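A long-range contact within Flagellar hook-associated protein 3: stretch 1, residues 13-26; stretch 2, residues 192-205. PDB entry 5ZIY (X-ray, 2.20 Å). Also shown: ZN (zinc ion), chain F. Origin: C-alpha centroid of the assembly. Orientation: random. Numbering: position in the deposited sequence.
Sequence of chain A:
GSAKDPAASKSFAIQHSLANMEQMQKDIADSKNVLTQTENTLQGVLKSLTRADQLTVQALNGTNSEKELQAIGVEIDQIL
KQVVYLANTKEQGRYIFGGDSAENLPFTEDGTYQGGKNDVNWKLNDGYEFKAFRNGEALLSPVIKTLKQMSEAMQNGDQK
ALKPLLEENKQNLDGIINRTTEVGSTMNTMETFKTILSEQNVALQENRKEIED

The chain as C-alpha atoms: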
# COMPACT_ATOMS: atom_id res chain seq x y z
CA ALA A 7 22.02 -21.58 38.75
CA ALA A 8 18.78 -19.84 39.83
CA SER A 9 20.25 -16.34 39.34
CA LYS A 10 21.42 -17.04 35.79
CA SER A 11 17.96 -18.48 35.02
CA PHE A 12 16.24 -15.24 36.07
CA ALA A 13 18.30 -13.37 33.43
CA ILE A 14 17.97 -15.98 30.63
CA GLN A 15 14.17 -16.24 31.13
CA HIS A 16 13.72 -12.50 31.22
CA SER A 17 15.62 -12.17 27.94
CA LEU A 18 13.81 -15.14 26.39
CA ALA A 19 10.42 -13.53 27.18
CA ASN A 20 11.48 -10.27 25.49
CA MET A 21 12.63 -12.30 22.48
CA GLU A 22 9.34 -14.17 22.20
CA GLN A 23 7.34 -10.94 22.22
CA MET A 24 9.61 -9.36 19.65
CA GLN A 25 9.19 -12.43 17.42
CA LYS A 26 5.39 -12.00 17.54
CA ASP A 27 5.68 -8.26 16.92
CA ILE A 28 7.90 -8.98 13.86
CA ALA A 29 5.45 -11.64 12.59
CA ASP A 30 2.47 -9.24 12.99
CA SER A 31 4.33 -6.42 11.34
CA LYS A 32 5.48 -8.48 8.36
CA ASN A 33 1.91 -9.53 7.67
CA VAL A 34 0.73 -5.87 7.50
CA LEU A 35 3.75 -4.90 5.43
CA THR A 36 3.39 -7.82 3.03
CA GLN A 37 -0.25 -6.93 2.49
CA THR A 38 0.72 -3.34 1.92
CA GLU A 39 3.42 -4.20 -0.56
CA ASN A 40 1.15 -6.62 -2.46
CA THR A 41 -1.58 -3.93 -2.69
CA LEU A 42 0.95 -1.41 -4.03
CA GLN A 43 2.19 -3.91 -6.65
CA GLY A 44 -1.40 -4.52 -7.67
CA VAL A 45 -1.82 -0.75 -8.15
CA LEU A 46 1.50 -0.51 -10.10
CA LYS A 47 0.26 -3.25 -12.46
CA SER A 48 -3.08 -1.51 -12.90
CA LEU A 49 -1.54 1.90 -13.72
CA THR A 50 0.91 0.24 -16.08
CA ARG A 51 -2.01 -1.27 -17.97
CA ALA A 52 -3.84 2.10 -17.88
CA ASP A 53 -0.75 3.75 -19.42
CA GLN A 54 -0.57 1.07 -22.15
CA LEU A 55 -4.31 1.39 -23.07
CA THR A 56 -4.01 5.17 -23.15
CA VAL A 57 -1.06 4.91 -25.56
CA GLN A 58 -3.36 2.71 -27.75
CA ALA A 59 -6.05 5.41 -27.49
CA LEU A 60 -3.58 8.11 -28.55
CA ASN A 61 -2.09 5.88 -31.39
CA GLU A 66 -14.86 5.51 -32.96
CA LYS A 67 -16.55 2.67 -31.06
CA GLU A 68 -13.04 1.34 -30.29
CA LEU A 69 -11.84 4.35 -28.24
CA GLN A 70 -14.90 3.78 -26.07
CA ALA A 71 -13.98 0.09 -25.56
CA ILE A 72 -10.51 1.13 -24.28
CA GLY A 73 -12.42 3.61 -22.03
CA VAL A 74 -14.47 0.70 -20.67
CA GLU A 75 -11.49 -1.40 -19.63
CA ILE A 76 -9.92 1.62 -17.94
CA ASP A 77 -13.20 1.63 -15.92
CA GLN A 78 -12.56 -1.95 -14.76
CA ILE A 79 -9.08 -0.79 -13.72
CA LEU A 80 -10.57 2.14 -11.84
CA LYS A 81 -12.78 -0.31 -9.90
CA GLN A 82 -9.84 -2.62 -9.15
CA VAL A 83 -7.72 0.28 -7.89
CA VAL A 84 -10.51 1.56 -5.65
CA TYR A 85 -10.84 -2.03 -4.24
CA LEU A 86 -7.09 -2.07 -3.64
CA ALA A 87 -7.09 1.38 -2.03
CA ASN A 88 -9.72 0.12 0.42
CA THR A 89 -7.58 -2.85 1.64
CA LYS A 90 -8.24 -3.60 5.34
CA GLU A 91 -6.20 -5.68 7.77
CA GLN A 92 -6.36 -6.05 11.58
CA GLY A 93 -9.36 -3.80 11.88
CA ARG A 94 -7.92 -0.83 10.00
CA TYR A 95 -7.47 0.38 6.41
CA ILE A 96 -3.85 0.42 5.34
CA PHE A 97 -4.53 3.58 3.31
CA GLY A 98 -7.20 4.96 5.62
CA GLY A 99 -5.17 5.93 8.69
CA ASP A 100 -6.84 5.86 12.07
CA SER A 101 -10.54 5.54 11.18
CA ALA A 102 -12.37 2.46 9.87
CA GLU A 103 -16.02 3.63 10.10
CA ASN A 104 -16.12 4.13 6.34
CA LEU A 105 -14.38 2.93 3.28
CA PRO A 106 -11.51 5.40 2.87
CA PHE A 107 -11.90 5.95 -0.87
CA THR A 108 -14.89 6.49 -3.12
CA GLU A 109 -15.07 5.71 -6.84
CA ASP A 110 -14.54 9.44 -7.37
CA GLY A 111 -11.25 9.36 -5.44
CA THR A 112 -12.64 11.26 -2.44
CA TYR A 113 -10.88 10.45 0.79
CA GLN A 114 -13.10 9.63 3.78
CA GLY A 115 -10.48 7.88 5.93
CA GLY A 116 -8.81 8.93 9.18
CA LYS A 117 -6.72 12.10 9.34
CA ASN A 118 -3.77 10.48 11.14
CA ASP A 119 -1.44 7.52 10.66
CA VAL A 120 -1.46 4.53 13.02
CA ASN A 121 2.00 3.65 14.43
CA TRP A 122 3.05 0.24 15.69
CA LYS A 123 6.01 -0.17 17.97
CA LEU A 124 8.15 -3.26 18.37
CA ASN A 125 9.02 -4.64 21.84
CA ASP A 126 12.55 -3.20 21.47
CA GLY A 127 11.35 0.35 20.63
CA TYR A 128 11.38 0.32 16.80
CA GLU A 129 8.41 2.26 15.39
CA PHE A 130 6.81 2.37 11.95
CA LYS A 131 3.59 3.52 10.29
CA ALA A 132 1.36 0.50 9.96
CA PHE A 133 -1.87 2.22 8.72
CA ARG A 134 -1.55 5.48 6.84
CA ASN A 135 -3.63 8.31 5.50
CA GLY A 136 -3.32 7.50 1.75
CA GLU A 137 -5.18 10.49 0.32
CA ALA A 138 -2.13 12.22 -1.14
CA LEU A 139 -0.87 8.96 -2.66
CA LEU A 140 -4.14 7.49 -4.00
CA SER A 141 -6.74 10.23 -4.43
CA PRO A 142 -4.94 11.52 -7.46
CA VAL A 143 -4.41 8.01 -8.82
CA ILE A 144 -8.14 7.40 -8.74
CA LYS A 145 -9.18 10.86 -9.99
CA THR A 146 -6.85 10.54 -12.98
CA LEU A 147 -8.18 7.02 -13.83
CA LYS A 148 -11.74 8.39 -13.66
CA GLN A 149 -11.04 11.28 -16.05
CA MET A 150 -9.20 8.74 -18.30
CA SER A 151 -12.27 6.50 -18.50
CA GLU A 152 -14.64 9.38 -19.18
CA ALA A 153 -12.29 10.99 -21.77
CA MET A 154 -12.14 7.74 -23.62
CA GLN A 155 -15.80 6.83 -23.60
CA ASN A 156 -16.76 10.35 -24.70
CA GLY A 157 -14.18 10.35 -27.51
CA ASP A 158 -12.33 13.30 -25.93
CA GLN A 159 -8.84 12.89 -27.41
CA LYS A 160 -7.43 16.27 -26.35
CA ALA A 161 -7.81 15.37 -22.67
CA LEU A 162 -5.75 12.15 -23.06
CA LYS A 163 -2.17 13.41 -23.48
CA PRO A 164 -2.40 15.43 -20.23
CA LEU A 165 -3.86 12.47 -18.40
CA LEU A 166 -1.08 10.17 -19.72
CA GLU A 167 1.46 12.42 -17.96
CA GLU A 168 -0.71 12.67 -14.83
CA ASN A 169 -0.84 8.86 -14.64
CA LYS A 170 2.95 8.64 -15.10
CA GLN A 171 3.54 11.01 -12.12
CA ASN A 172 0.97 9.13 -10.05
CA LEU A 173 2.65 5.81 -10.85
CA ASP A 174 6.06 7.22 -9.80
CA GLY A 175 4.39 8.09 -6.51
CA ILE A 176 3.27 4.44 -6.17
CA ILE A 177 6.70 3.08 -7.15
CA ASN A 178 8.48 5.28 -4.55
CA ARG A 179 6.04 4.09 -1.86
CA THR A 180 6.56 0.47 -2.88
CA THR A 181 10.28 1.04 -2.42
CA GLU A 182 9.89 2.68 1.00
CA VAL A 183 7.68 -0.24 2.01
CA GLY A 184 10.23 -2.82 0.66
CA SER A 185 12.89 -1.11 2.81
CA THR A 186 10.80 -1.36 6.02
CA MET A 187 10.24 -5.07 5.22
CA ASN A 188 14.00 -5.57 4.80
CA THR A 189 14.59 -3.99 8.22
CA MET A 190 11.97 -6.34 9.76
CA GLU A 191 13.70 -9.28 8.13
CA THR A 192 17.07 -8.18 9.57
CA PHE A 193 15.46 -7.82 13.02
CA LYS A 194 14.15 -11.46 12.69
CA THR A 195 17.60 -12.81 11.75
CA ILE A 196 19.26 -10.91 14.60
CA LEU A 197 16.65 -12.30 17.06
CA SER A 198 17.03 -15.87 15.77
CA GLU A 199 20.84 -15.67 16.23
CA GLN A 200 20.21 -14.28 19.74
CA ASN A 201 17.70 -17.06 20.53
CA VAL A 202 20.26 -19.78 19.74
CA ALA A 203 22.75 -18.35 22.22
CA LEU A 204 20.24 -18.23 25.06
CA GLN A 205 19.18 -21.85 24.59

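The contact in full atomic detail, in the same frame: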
# COMPACT_ATOMS: atom_id res chain seq x y z
N ALA A 13 17.86 -14.22 34.55
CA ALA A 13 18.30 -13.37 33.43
C ALA A 13 17.96 -13.97 32.05
O ALA A 13 17.44 -13.29 31.17
CB ALA A 13 19.79 -13.10 33.54
N ILE A 14 18.24 -15.26 31.87
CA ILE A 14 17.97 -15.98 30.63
C ILE A 14 16.46 -16.02 30.33
O ILE A 14 16.05 -15.81 29.18
CB ILE A 14 18.57 -17.43 30.70
CG1 ILE A 14 20.12 -17.37 30.71
CG2 ILE A 14 18.09 -18.28 29.55
CD1 ILE A 14 20.84 -18.74 30.60
N GLN A 15 15.63 -16.25 31.34
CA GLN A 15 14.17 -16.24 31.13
C GLN A 15 13.65 -14.85 30.83
O GLN A 15 12.81 -14.69 29.98
CB GLN A 15 13.41 -16.81 32.33
CG GLN A 15 13.76 -18.26 32.67
CD GLN A 15 13.65 -19.23 31.49
OE1 GLN A 15 12.75 -19.13 30.65
NE2 GLN A 15 14.58 -20.18 31.42
N HIS A 16 14.13 -13.85 31.54
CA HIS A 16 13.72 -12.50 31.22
C HIS A 16 14.03 -12.20 29.76
O HIS A 16 13.16 -11.68 29.06
CB HIS A 16 14.42 -11.47 32.10
CG HIS A 16 14.07 -10.07 31.75
ND1 HIS A 16 12.85 -9.51 32.07
CD2 HIS A 16 14.75 -9.13 31.06
CE1 HIS A 16 12.81 -8.28 31.63
NE2 HIS A 16 13.95 -8.01 31.02
N SER A 17 15.24 -12.49 29.31
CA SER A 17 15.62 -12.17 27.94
C SER A 17 14.78 -12.99 26.98
O SER A 17 14.24 -12.47 26.02
CB SER A 17 17.10 -12.42 27.68
OG SER A 17 17.93 -11.94 28.74
N LEU A 18 14.62 -14.28 27.26
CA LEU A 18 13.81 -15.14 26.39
C LEU A 18 12.38 -14.64 26.25
O LEU A 18 11.83 -14.71 25.18
CB LEU A 18 13.82 -16.62 26.84
CG LEU A 18 15.09 -17.42 26.55
CD1 LEU A 18 15.03 -18.73 27.29
CD2 LEU A 18 15.25 -17.66 25.05
N ALA A 19 11.78 -14.08 27.31
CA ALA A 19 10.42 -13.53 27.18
C ALA A 19 10.37 -12.25 26.31
O ALA A 19 9.36 -11.98 25.59
CB ALA A 19 9.83 -13.25 28.54
N ASN A 20 11.40 -11.43 26.40
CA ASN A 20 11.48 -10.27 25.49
C ASN A 20 11.61 -10.73 24.03
O ASN A 20 10.97 -10.17 23.15
CB ASN A 20 12.64 -9.38 25.86
CG ASN A 20 12.29 -8.42 27.01
OD1 ASN A 20 13.14 -8.11 27.86
ND2 ASN A 20 11.06 -7.90 27.01
N MET A 21 12.40 -11.78 23.81
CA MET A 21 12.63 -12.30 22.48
C MET A 21 11.39 -12.90 21.86
O MET A 21 11.13 -12.67 20.69
CB MET A 21 13.72 -13.36 22.50
CG MET A 21 15.04 -12.76 22.89
SD MET A 21 16.40 -13.82 22.52
CE MET A 21 17.75 -12.70 22.96
N GLU A 22 10.65 -13.66 22.64
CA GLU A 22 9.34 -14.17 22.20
C GLU A 22 8.38 -13.05 21.76
O GLU A 22 7.70 -13.16 20.73
CB GLU A 22 8.65 -14.96 23.31
N GLN A 23 8.30 -11.98 22.53
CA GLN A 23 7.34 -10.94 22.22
C GLN A 23 7.78 -10.25 20.95
O GLN A 23 6.98 -9.96 20.08
CB GLN A 23 7.24 -9.90 23.35
CG GLN A 23 6.22 -8.79 23.05
CD GLN A 23 4.85 -9.37 22.75
OE1 GLN A 23 4.30 -10.14 23.57
NE2 GLN A 23 4.30 -9.05 21.58
N MET A 24 9.07 -9.97 20.84
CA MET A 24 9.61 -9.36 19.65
C MET A 24 9.36 -10.20 18.39
O MET A 24 9.05 -9.65 17.35
CB MET A 24 11.10 -9.15 19.83
CG MET A 24 11.75 -8.43 18.67
SD MET A 24 11.37 -6.71 18.62
CE MET A 24 12.66 -6.13 17.48
N GLN A 25 9.48 -11.52 18.50
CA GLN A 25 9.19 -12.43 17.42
C GLN A 25 7.73 -12.33 16.95
O GLN A 25 7.46 -12.43 15.75
CB GLN A 25 9.47 -13.90 17.87
N LYS A 26 6.80 -12.18 17.90
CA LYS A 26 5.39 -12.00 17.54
C LYS A 26 5.18 -10.64 16.89
O LYS A 26 4.48 -10.52 15.90
CB LYS A 26 4.50 -12.14 18.76
CG LYS A 26 4.36 -13.59 19.16
CD LYS A 26 4.22 -13.80 20.66
CE LYS A 26 2.83 -13.55 21.18
NZ LYS A 26 2.60 -14.42 22.43
N THR A 192 15.79 -8.23 8.86
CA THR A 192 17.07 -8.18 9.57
C THR A 192 16.82 -8.34 11.07
O THR A 192 17.54 -9.08 11.73
CB THR A 192 17.84 -6.85 9.33
OG1 THR A 192 17.92 -6.60 7.93
CG2 THR A 192 19.22 -6.88 9.90
N PHE A 193 15.79 -7.68 11.60
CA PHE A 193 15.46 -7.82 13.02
C PHE A 193 15.22 -9.32 13.34
O PHE A 193 15.78 -9.81 14.31
CB PHE A 193 14.25 -6.97 13.47
CG PHE A 193 14.57 -5.50 13.74
CD1 PHE A 193 15.67 -5.12 14.49
CD2 PHE A 193 13.72 -4.51 13.29
CE1 PHE A 193 15.93 -3.80 14.74
CE2 PHE A 193 13.98 -3.17 13.55
CZ PHE A 193 15.09 -2.82 14.25
N LYS A 194 14.44 -10.02 12.50
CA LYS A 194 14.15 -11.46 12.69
C LYS A 194 15.42 -12.31 12.77
O LYS A 194 15.55 -13.14 13.65
CB LYS A 194 13.27 -12.00 11.55
CG LYS A 194 12.55 -13.30 11.89
CD LYS A 194 11.64 -13.75 10.75
CE LYS A 194 11.19 -15.19 10.96
NZ LYS A 194 10.45 -15.69 9.78
N THR A 195 16.35 -12.05 11.85
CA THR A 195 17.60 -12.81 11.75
C THR A 195 18.47 -12.55 12.95
O THR A 195 18.97 -13.49 13.55
CB THR A 195 18.40 -12.48 10.46
OG1 THR A 195 17.54 -12.65 9.34
CG2 THR A 195 19.61 -13.45 10.29
N ILE A 196 18.58 -11.28 13.36
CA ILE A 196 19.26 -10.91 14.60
C ILE A 196 18.63 -11.65 15.81
O ILE A 196 19.35 -12.30 16.57
CB ILE A 196 19.23 -9.37 14.87
CG1 ILE A 196 20.07 -8.61 13.83
CG2 ILE A 196 19.80 -9.08 16.24
CD1 ILE A 196 19.84 -7.06 13.81
N LEU A 197 17.30 -11.61 15.95
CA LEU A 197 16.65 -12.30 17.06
C LEU A 197 16.84 -13.81 17.05
O LEU A 197 17.03 -14.40 18.11
CB LEU A 197 15.17 -11.98 17.09
CG LEU A 197 14.86 -10.58 17.54
CD1 LEU A 197 13.37 -10.35 17.40
CD2 LEU A 197 15.34 -10.33 19.00
N SER A 198 16.78 -14.43 15.88
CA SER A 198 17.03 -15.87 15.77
C SER A 198 18.44 -16.26 16.24
O SER A 198 18.60 -17.25 16.96
CB SER A 198 16.86 -16.32 14.32
OG SER A 198 15.55 -16.06 13.85
N GLU A 199 19.44 -15.47 15.82
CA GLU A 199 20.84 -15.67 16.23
C GLU A 199 20.95 -15.47 17.74
O GLU A 199 21.64 -16.22 18.41
CB GLU A 199 21.82 -14.73 15.47
CG GLU A 199 22.18 -15.11 13.99
CD GLU A 199 23.10 -14.07 13.26
OE1 GLU A 199 23.00 -12.86 13.60
OE2 GLU A 199 23.89 -14.45 12.34
N GLN A 200 20.23 -14.49 18.28
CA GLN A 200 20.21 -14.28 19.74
C GLN A 200 19.45 -15.39 20.48
O GLN A 200 19.85 -15.80 21.58
CB GLN A 200 19.67 -12.90 20.12
CG GLN A 200 20.46 -11.72 19.55
CD GLN A 200 19.76 -10.36 19.77
OE1 GLN A 200 18.57 -10.30 20.06
NE2 GLN A 200 20.50 -9.27 19.61
N ASN A 201 18.38 -15.92 19.89
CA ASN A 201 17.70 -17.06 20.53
C ASN A 201 18.60 -18.29 20.72
O ASN A 201 18.57 -18.94 21.76
CB ASN A 201 16.45 -17.48 19.79
CG ASN A 201 15.71 -18.59 20.52
OD1 ASN A 201 15.36 -18.44 21.70
ND2 ASN A 201 15.49 -19.71 19.85
N VAL A 202 19.42 -18.59 19.72
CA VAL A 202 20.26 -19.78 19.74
C VAL A 202 21.28 -19.75 20.88
O VAL A 202 21.57 -20.78 21.51
CB VAL A 202 21.02 -19.95 18.43
CG1 VAL A 202 22.01 -21.15 18.52
CG2 VAL A 202 20.01 -20.12 17.28
N ALA A 203 21.81 -18.55 21.14
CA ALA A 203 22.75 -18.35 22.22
C ALA A 203 22.10 -18.66 23.56
O ALA A 203 22.65 -19.42 24.37
CB ALA A 203 23.25 -16.90 22.21
N LEU A 204 20.93 -18.07 23.80
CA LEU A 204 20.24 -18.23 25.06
C LEU A 204 20.00 -19.69 25.38
O LEU A 204 20.42 -20.17 26.43
CB LEU A 204 18.91 -17.49 25.03
CG LEU A 204 19.13 -16.00 25.20
CD1 LEU A 204 17.81 -15.28 25.00
CD2 LEU A 204 19.71 -15.72 26.58
N GLN A 205 19.34 -20.40 24.47
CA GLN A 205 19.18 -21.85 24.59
C GLN A 205 20.48 -22.58 24.27
O GLN A 205 21.07 -23.21 25.14
CB GLN A 205 18.04 -22.33 23.67
CG GLN A 205 16.64 -22.06 24.24
CD GLN A 205 15.68 -21.47 23.23
ZN ZN F . 11.46 -10.17 33.68

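Residues 13-26 and 192-204 are both helical and pack with their N-to-C directions 153° apart, so the pairing is close to antiparallel. The axes approach to 10.4 Å, a spacing that leaves room for side chains to mesh, and the register runs in reverse: Ile14 lies nearest Leu204, Met21 nearest Leu197 and Gln25 nearest Lys194.

The clearest fit is a knob in a hole. Leu204 points toward the opposite helix and its side chain sits among Ile14, Ser17, Leu18 and Met21, four residues spaced so that they enclose a hollow on one face of the first helix. Its CD2 meets Ile14 CG2 at 4.2 Å, while CD1 reaches deeper, lying 4.0 Å from Ser17 CB, 3.5 Å from Leu18 CD2 and 3.2 Å from Met21 SD. The small side chain of Ser17 helps to floor this pocket, and its hydroxyl is turned back along its own helix, where Ser17 OG donates a hydrogen bond to Ala13 O (2.8 Å).

Met21 is the answering projection. Extended beyond chi1 (m, t, t), it reaches the near side of the second helix, beside Leu204: its SD passes 3.9 Å from Asn201 N, and its CE packs 3.4 Å from Gln200 CB. Leu18 leaves its backbone sideways, but its end bends nearer, placing CD2 3.4 Å from Asn201 OD1, a simple contact of methyl and carbonyl oxygen.

Farther along, Met24 points toward the second helix, and its end reaches Phe193. Its CE lies over one face of the Phe193 ring, 4.2 Å from Phe193 CG. Met24 and Leu197 are modelled too close together for their detailed fit to be interpreted.

No hydrogen bond joins the two stretches among the modelled atoms; the contact, burying 523 Å² in total, rests mainly on apolar packing.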